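Local structure of leucine aminopeptidase 1 (Caenorhabditis elegans, 2HC9) at residues A[23-28]-A[77-82]; A[176-181]-A[465-470]; A[244-249]-A[295-300]. The protein removes N-terminal amino acids, preferably leucine, from peptides, using two zinc ions per subunit, and probably acts as a digestive enzyme. The protein carries 1 engineered substitution. All blocks are in the same frame, centred on the assembly; numbering follows the deposited sequence.

The three contacts sample two parts of one subunit of a six-chain assembly. Contact 1 comes first along the chain and joins neighbouring strands of the mixed six-stranded sheet of the N-terminal domain. Contacts 2 and 3 both belong to the catalytic domain: residues 176-181 and 465-470 meet near the two ends of that region, and both segments of contact 3 fall between them in sequence, on parallel strands of its large sheet. Centres lie about 29 Å apart for contacts 1 and 2, about 36 Å for contacts 1 and 3, and about 27 Å for contacts 2 and 3; none touches another. Contact 2 thus brings distant chain regions together, whereas contact 3 builds the sheet itself.

Contact 1: A[23-28]-A[77-82]; sequences VGKKSV and VPDASS
Lys25 and Val77 pair as a parallel beta bridge, with Lys25 CA 4.3 Å from Val77 CA, where strand 18-25 gives way to helix 26-31. Val77 N makes a nearly straight bond to Gly24 O (2.9 Å, 171°). Val77 O then receives the longer bond from Lys26 N (3.2 Å) and a CA-H contact from Lys25. Past the bridge Asp79 takes over and grips Ser27 twice. Its OD2 accepts Ser27 N at 2.8 Å on the syn lone pair, while Ser27 OG gives a short 2.5 Å bond to OD1 from 37° above the carboxylate plane. With OG between the backbone N and the carbonyl carbon (chi1 62°), hydroxyl and N-H of Ser27 serve the same carboxylate, whose negative charge probably suits the first turn of a helix. The extended Lys25 chain passes Pro78 O, with CE 3.6 Å from it. Its NZ forms a salt bridge with Asp119 and shares a water with Asp79 O. Val23 CG1 rests against Val77 CG2 at 4.0 Å. Both valines also pack on Ile93 of helix 90-97, and strand 18-25 lies between its parallel neighbours 72-77 and 108-114 in the mixed sheet of the N-terminal domain.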
loop_
_atom_site.group_PDB
_atom_site.type_symbol
_atom_site.label_atom_id
_atom_site.label_comp_id
_atom_site.label_asym_id
_atom_site.label_seq_id
_atom_site.Cartn_x
_atom_site.Cartn_y
_atom_site.Cartn_z
ATOM N N VAL A 23 36.330 -32.203 -1.379
ATOM C CA VAL A 23 35.776 -31.263 -2.355
ATOM C C VAL A 23 36.512 -31.331 -3.693
ATOM O O VAL A 23 37.750 -31.295 -3.742
ATOM C CB VAL A 23 35.815 -29.807 -1.810
ATOM C CG1 VAL A 23 35.093 -28.834 -2.796
ATOM C CG2 VAL A 23 35.212 -29.752 -0.410
ATOM N N GLY A 24 35.757 -31.435 -4.787
ATOM C CA GLY A 24 36.380 -31.373 -6.112
ATOM C C GLY A 24 35.367 -31.289 -7.248
ATOM O O GLY A 24 34.246 -31.747 -7.113
ATOM N N LYS A 25 35.784 -30.712 -8.367
ATOM C CA LYS A 25 35.076 -30.932 -9.629
ATOM C C LYS A 25 35.025 -32.387 -10.047
ATOM O O LYS A 25 35.981 -33.146 -9.858
ATOM C CB LYS A 25 35.646 -30.071 -10.749
ATOM C CG LYS A 25 35.340 -28.574 -10.562
ATOM C CD LYS A 25 36.082 -27.742 -11.577
ATOM C CE LYS A 25 35.513 -26.327 -11.648
ATOM N NZ LYS A 25 36.389 -25.464 -12.468
ATOM N N LYS A 26 33.897 -32.757 -10.638
ATOM C CA LYS A 26 33.635 -34.119 -11.068
ATOM C C LYS A 26 34.779 -34.685 -11.908
ATOM O O LYS A 26 35.215 -35.805 -11.682
ATOM C CB LYS A 26 32.318 -34.126 -11.876
ATOM C CG LYS A 26 31.752 -35.509 -12.169
ATOM C CD LYS A 26 31.364 -36.228 -10.882
ATOM C CE LYS A 26 31.028 -37.676 -11.145
ATOM N NZ LYS A 26 29.819 -37.806 -11.997
ATOM N N SER A 27 35.297 -33.893 -12.848
ATOM C CA SER A 27 36.341 -34.379 -13.735
ATOM C C SER A 27 37.625 -34.650 -12.959
ATOM O O SER A 27 38.370 -35.584 -13.298
ATOM C CB SER A 27 36.620 -33.394 -14.879
ATOM O OG SER A 27 37.084 -32.144 -14.369
ATOM N N VAL A 28 37.879 -33.849 -11.920
ATOM C CA VAL A 28 39.098 -33.993 -11.115
ATOM C C VAL A 28 38.960 -35.220 -10.206
ATOM O O VAL A 28 39.846 -36.100 -10.164
ATOM C CB VAL A 28 39.382 -32.724 -10.279
ATOM C CG1 VAL A 28 40.549 -32.962 -9.324
ATOM C CG2 VAL A 28 39.653 -31.510 -11.212
ATOM N N VAL A 77 31.659 -30.471 -7.356
ATOM C CA VAL A 77 31.510 -29.162 -7.984
ATOM C C VAL A 77 31.313 -29.404 -9.486
ATOM O O VAL A 77 32.017 -30.221 -10.072
ATOM C CB VAL A 77 32.822 -28.328 -7.764
ATOM C CG1 VAL A 77 32.726 -26.914 -8.399
ATOM C CG2 VAL A 77 33.108 -28.208 -6.267
ATOM N N PRO A 78 30.369 -28.683 -10.123
ATOM C CA PRO A 78 30.220 -28.883 -11.571
ATOM C C PRO A 78 31.433 -28.421 -12.373
ATOM O O PRO A 78 32.144 -27.483 -11.976
ATOM C CB PRO A 78 28.967 -28.081 -11.937
ATOM C CG PRO A 78 28.655 -27.218 -10.781
ATOM C CD PRO A 78 29.419 -27.695 -9.572
ATOM N N ASP A 79 31.667 -29.101 -13.493
ATOM C CA ASP A 79 32.720 -28.726 -14.416
ATOM C C ASP A 79 32.302 -27.615 -15.386
ATOM O O ASP A 79 33.087 -26.712 -15.674
ATOM C CB ASP A 79 33.176 -29.953 -15.190
ATOM C CG ASP A 79 34.144 -30.799 -14.388
ATOM O OD1 ASP A 79 35.283 -30.353 -14.160
ATOM O OD2 ASP A 79 33.750 -31.898 -13.990
ATOM N N ALA A 80 31.062 -27.685 -15.854
ATOM C CA ALA A 80 30.528 -26.718 -16.835
ATOM C C ALA A 80 30.189 -25.381 -16.186
ATOM O O ALA A 80 29.791 -25.339 -15.032
ATOM C CB ALA A 80 29.287 -27.281 -17.494
ATOM N N SER A 81 30.321 -24.289 -16.935
ATOM C CA SER A 81 29.852 -22.993 -16.448
ATOM C C SER A 81 29.468 -22.094 -17.613
ATOM O O SER A 81 30.033 -22.199 -18.708
ATOM C CB SER A 81 30.911 -22.284 -15.572
ATOM O OG SER A 81 32.081 -22.079 -16.329
ATOM N N SER A 82 28.523 -21.199 -17.357
ATOM C CA SER A 82 28.120 -20.208 -18.358
ATOM C C SER A 82 29.112 -19.057 -18.391
ATOM O O SER A 82 29.888 -18.807 -17.438
ATOM C CB SER A 82 26.744 -19.628 -17.994
ATOM O OG SER A 82 26.868 -18.851 -16.799
HETATM O O HOH W 1 36.093 -26.827 -15.044
#

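Contact 2: A[176-181]-A[465-470]. With SO4 (sulfate ion), chain E.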
loop_
_atom_site.group_PDB
_atom_site.type_symbol
_atom_site.label_atom_id
_atom_site.label_comp_id
_atom_site.label_asym_id
_atom_site.label_seq_id
_atom_site.Cartn_x
_atom_site.Cartn_y
_atom_site.Cartn_z
ATOM N N LEU A 176 32.426 -8.720 10.956
ATOM C CA LEU A 176 32.097 -7.306 11.125
ATOM C C LEU A 176 30.660 -7.066 10.637
ATOM O O LEU A 176 29.884 -6.381 11.283
ATOM C CB LEU A 176 33.108 -6.414 10.362
ATOM C CG LEU A 176 34.554 -6.470 10.941
ATOM C CD1 LEU A 176 35.507 -5.731 9.973
ATOM C CD2 LEU A 176 34.586 -5.806 12.315
ATOM N N ILE A 177 30.318 -7.660 9.498
ATOM C CA ILE A 177 28.972 -7.531 8.933
ATOM C C ILE A 177 27.910 -8.147 9.840
ATOM O O ILE A 177 26.855 -7.534 10.050
ATOM C CB ILE A 177 28.926 -8.140 7.511
ATOM C CG1 ILE A 177 29.692 -7.199 6.555
ATOM C CG2 ILE A 177 27.447 -8.410 7.024
ATOM C CD1 ILE A 177 30.001 -7.851 5.192
ATOM N N ASP A 178 28.181 -9.338 10.392
ATOM C CA ASP A 178 27.149 -10.081 11.166
ATOM C C ASP A 178 26.906 -9.481 12.549
ATOM O O ASP A 178 25.877 -9.746 13.150
ATOM C CB ASP A 178 27.574 -11.542 11.383
ATOM C CG ASP A 178 27.627 -12.351 10.092
ATOM O OD1 ASP A 178 27.029 -11.918 9.081
ATOM O OD2 ASP A 178 28.248 -13.439 10.108
ATOM N N THR A 179 27.873 -8.719 13.059
ATOM C CA THR A 179 27.793 -8.169 14.424
ATOM C C THR A 179 26.688 -7.093 14.437
ATOM O O THR A 179 26.671 -6.215 13.591
ATOM C CB THR A 179 29.162 -7.525 14.856
ATOM O OG1 THR A 179 30.220 -8.502 14.742
ATOM C CG2 THR A 179 29.119 -6.993 16.271
ATOM N N PRO A 180 25.754 -7.172 15.397
ATOM C CA PRO A 180 24.699 -6.156 15.436
ATOM C C PRO A 180 25.272 -4.788 15.758
ATOM O O PRO A 180 26.313 -4.695 16.392
ATOM C CB PRO A 180 23.803 -6.610 16.584
ATOM C CG PRO A 180 24.669 -7.476 17.454
ATOM C CD PRO A 180 25.638 -8.155 16.492
ATOM N N ALA A 181 24.596 -3.731 15.331
ATOM C CA ALA A 181 25.163 -2.394 15.472
ATOM C C ALA A 181 25.138 -1.830 16.891
ATOM O O ALA A 181 25.820 -0.829 17.159
ATOM C CB ALA A 181 24.460 -1.427 14.524
ATOM N N GLY A 465 21.329 -15.248 2.848
ATOM C CA GLY A 465 20.519 -15.684 3.976
ATOM C C GLY A 465 20.810 -14.709 5.099
ATOM O O GLY A 465 20.793 -13.485 4.895
ATOM N N ASP A 466 21.139 -15.221 6.278
ATOM C CA ASP A 466 21.356 -14.404 7.472
ATOM C C ASP A 466 22.818 -14.048 7.733
ATOM O O ASP A 466 23.156 -13.594 8.845
ATOM C CB ASP A 466 20.795 -15.140 8.694
ATOM C CG ASP A 466 19.313 -15.363 8.593
ATOM O OD1 ASP A 466 18.650 -14.524 7.974
ATOM O OD2 ASP A 466 18.812 -16.368 9.127
ATOM N N ARG A 467 23.679 -14.304 6.750
ATOM C CA ARG A 467 25.111 -14.213 6.962
ATOM C C ARG A 467 25.825 -13.379 5.902
ATOM O O ARG A 467 25.538 -13.502 4.720
ATOM C CB ARG A 467 25.712 -15.629 7.004
ATOM C CG ARG A 467 25.298 -16.401 8.275
ATOM C CD ARG A 467 25.934 -15.796 9.537
ATOM N NE ARG A 467 25.840 -16.702 10.697
ATOM C CZ ARG A 467 26.431 -16.480 11.870
ATOM N NH1 ARG A 467 27.179 -15.390 12.051
ATOM N NH2 ARG A 467 26.318 -17.379 12.856
ATOM N N GLY A 468 26.774 -12.555 6.345
ATOM C CA GLY A 468 27.722 -11.928 5.435
ATOM C C GLY A 468 28.523 -12.976 4.676
ATOM O O GLY A 468 28.883 -14.034 5.229
ATOM N N THR A 469 28.800 -12.689 3.407
ATOM C CA THR A 469 29.647 -13.594 2.607
ATOM C C THR A 469 31.136 -13.286 2.754
ATOM O O THR A 469 31.990 -14.086 2.347
ATOM C CB THR A 469 29.297 -13.487 1.112
ATOM O OG1 THR A 469 29.330 -12.096 0.725
ATOM C CG2 THR A 469 27.895 -14.076 0.833
ATOM N N GLY A 470 31.471 -12.099 3.266
ATOM C CA GLY A 470 32.869 -11.679 3.237
ATOM C C GLY A 470 33.393 -11.315 1.850
ATOM O O GLY A 470 34.560 -11.535 1.540
HETATM S S SO4 E . 25.085 -20.438 10.966
HETATM O O1 SO4 E . 26.111 -21.373 10.493
HETATM O O2 SO4 E . 25.453 -19.910 12.282
HETATM O O3 SO4 E . 24.956 -19.357 9.970
HETATM O O4 SO4 E . 23.787 -21.094 11.127
HETATM O O HOH W 2 29.100 -14.841 7.892
HETATM O O HOH W 3 24.461 -11.098 9.162
#
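Asp178, at the end of helix 157-178, holds the short strand 467-468 with both carboxylate oxygens. The close side lies at Gly468. Its N-H points almost straight at Asp178 OD1 (2.8 Å, 176°), meeting the syn lone pair of that oxygen, while Ile177 CG2 sits on Gly468 CA at 3.9 Å. The fit depends on the missing side chain, since a CB at Gly468 would collide with Ile177 CG2. Asp178 OD2 takes the salt bridge from Arg467 NH1 at 3.0 Å; this donor stands 54° above the carboxylate plane, yet the oxygen lies near the guanidinium plane, at its edge. The bend of Arg467 at chi2 (-68°) places CD 3.4 Å from the same OD2. Two waters flank the carboxylate, one linking OD2 to Gly468 O and the other OD1 to Asp466 O, and each carboxylate oxygen therefore has one protein donor and one water. The loose side lies farther out, at exposed Asp466, modelled in two conformers, and at the sulfate end of Arg467. Arg467 also reaches a sulfate, probably from the crystallisation liquor: NE donates to O3 at 2.9 Å and NH2 to O2 at 2.7 Å. Lys98 binds that sulfate as well, and Phe134 O takes a second bond from Arg467 NH1. Ile418 of a neighbouring subunit packs on Arg467. The arrangement is a helix end pinned by an acid to one arm of the small antiparallel pair 463-464 and 467-468, within the M17 catalytic domain; the Ile177 side chain lies about 12 Å from a bound zinc ion.

Contact 3: A[244-249]-A[295-300]; sequences TEHIAL and SQTLHA
Gln296, Leu249 and Ile247 bury the largest individual shares of the join between strands 246-254 and 297-307, parallel neighbours connected through helix 277-290 in a beta-alpha-beta crossover of the catalytic domain. The register is tied by alternating bonds: Ile247 N to Thr297 O (2.9 Å), His299 N to Ile247 O (2.8 Å) and Leu249 N to His299 O (2.7 Å). Ile247 and Leu249 lie with Leu298 and Ala300 on the face that receives helix 277-290. Leu298 CD1 touches both of the first two: Ile247 CG2 at 3.7 Å and Leu249 CD1 at 4.0 Å. Phe358 of strand 356-361 packs against Ile247 and Leu249, while Tyr286 and Leu289 of the helix lie on Leu298. On the other face His246 CD2 touches Thr297 CB at 3.6 Å. Gln296 works just ahead of the strands, where its bent chain turns the amide back to the loop: OE1 accepts Glu245 N in a short, fairly straight bond (2.7 Å, 168°). An alanine here would remove that amide, and is likely to leave Glu245 N without its acceptor and the loop at residues 244-245 less firmly held. The amide is itself fixed from its other end, for Gln296 NE2 donates to Ser295 OG at 3.2 Å and to a water that also accepts Thr244 N.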
loop_
_atom_site.group_PDB
_atom_site.type_symbol
_atom_site.label_atom_id
_atom_site.label_comp_id
_atom_site.label_asym_id
_atom_site.label_seq_id
_atom_site.Cartn_x
_atom_site.Cartn_y
_atom_site.Cartn_z
ATOM N N THR A 244 54.790 3.503 -8.726
ATOM C CA THR A 244 54.163 4.018 -9.938
ATOM C C THR A 244 52.658 4.226 -9.757
ATOM O O THR A 244 52.094 5.167 -10.319
ATOM C CB THR A 244 54.461 3.128 -11.152
ATOM O OG1 THR A 244 53.935 1.822 -10.931
ATOM C CG2 THR A 244 55.940 2.979 -11.321
ATOM N N GLU A 245 52.028 3.354 -8.970
ATOM C CA GLU A 245 50.584 3.470 -8.653
ATOM C C GLU A 245 50.294 4.060 -7.275
ATOM O O GLU A 245 51.098 3.956 -6.335
ATOM C CB GLU A 245 49.876 2.111 -8.766
ATOM C CG GLU A 245 50.107 1.357 -10.089
ATOM C CD GLU A 245 49.657 2.115 -11.340
ATOM O OE1 GLU A 245 48.800 3.023 -11.241
ATOM O OE2 GLU A 245 50.172 1.789 -12.437
ATOM N N HIS A 246 49.116 4.663 -7.151
ATOM C CA HIS A 246 48.682 5.273 -5.911
ATOM C C HIS A 246 47.196 4.952 -5.832
ATOM O O HIS A 246 46.390 5.563 -6.534
ATOM C CB HIS A 246 48.920 6.796 -5.962
ATOM C CG HIS A 246 50.370 7.147 -5.919
ATOM N ND1 HIS A 246 51.162 7.130 -7.046
ATOM C CD2 HIS A 246 51.189 7.425 -4.881
ATOM C CE1 HIS A 246 52.404 7.426 -6.709
ATOM N NE2 HIS A 246 52.449 7.608 -5.403
ATOM N N ILE A 247 46.872 3.919 -5.052
ATOM C CA ILE A 247 45.561 3.260 -5.143
ATOM C C ILE A 247 44.806 3.521 -3.842
ATOM O O ILE A 247 45.373 3.363 -2.762
ATOM C CB ILE A 247 45.730 1.721 -5.367
ATOM C CG1 ILE A 247 46.511 1.453 -6.670
ATOM C CG2 ILE A 247 44.377 1.014 -5.354
ATOM C CD1 ILE A 247 47.135 0.062 -6.761
ATOM N N ALA A 248 43.543 3.948 -3.943
ATOM C CA ALA A 248 42.703 4.130 -2.751
ATOM C C ALA A 248 41.556 3.141 -2.781
ATOM O O ALA A 248 40.929 2.926 -3.830
ATOM C CB ALA A 248 42.167 5.545 -2.675
ATOM N N LEU A 249 41.286 2.535 -1.621
ATOM C CA LEU A 249 40.130 1.678 -1.423
ATOM C C LEU A 249 39.179 2.393 -0.464
ATOM O O LEU A 249 39.420 2.429 0.749
ATOM C CB LEU A 249 40.543 0.325 -0.800
ATOM C CG LEU A 249 41.614 -0.431 -1.589
ATOM C CD1 LEU A 249 42.145 -1.642 -0.809
ATOM C CD2 LEU A 249 41.113 -0.862 -2.993
ATOM N N SER A 295 53.579 -3.624 -3.278
ATOM C CA SER A 295 54.701 -2.853 -3.803
ATOM C C SER A 295 54.297 -1.423 -4.200
ATOM O O SER A 295 55.158 -0.610 -4.540
ATOM C CB SER A 295 55.307 -3.564 -5.011
ATOM O OG SER A 295 54.411 -3.528 -6.108
ATOM N N GLN A 296 52.993 -1.133 -4.194
ATOM C CA GLN A 296 52.507 0.191 -4.598
ATOM C C GLN A 296 51.933 0.939 -3.415
ATOM O O GLN A 296 51.710 0.370 -2.361
ATOM C CB GLN A 296 51.469 0.058 -5.712
ATOM C CG GLN A 296 51.956 -0.748 -6.886
ATOM C CD GLN A 296 53.142 -0.096 -7.577
ATOM O OE1 GLN A 296 53.128 1.107 -7.857
ATOM N NE2 GLN A 296 54.195 -0.884 -7.819
ATOM N N THR A 297 51.717 2.236 -3.575
ATOM C CA THR A 297 51.144 2.989 -2.495
ATOM C C THR A 297 49.654 2.638 -2.460
ATOM O O THR A 297 48.996 2.572 -3.513
ATOM C CB THR A 297 51.345 4.503 -2.716
ATOM O OG1 THR A 297 52.742 4.813 -2.554
ATOM C CG2 THR A 297 50.521 5.318 -1.714
ATOM N N LEU A 298 49.145 2.394 -1.253
ATOM C CA LEU A 298 47.782 1.865 -1.078
ATOM C C LEU A 298 47.168 2.541 0.131
ATOM O O LEU A 298 47.826 2.671 1.173
ATOM C CB LEU A 298 47.795 0.342 -0.864
ATOM C CG LEU A 298 46.423 -0.344 -0.752
ATOM C CD1 LEU A 298 45.628 -0.201 -2.079
ATOM C CD2 LEU A 298 46.573 -1.835 -0.340
ATOM N N HIS A 299 45.900 2.951 0.002
ATOM C CA HIS A 299 45.189 3.587 1.124
ATOM C C HIS A 299 43.826 2.899 1.310
ATOM O O HIS A 299 43.142 2.595 0.327
ATOM C CB HIS A 299 44.937 5.077 0.858
ATOM C CG HIS A 299 46.144 5.844 0.390
ATOM N ND1 HIS A 299 47.029 6.447 1.264
ATOM C CD2 HIS A 299 46.585 6.140 -0.858
ATOM C CE1 HIS A 299 47.968 7.075 0.572
ATOM N NE2 HIS A 299 47.726 6.898 -0.719
ATOM N N ALA A 300 43.441 2.658 2.558
ATOM C CA ALA A 300 42.047 2.288 2.881
ATOM C C ALA A 300 41.407 3.530 3.490
ATOM O O ALA A 300 41.952 4.101 4.443
ATOM C CB ALA A 300 42.005 1.108 3.854
HETATM O O HOH W 4 56.489 1.000 -8.711
#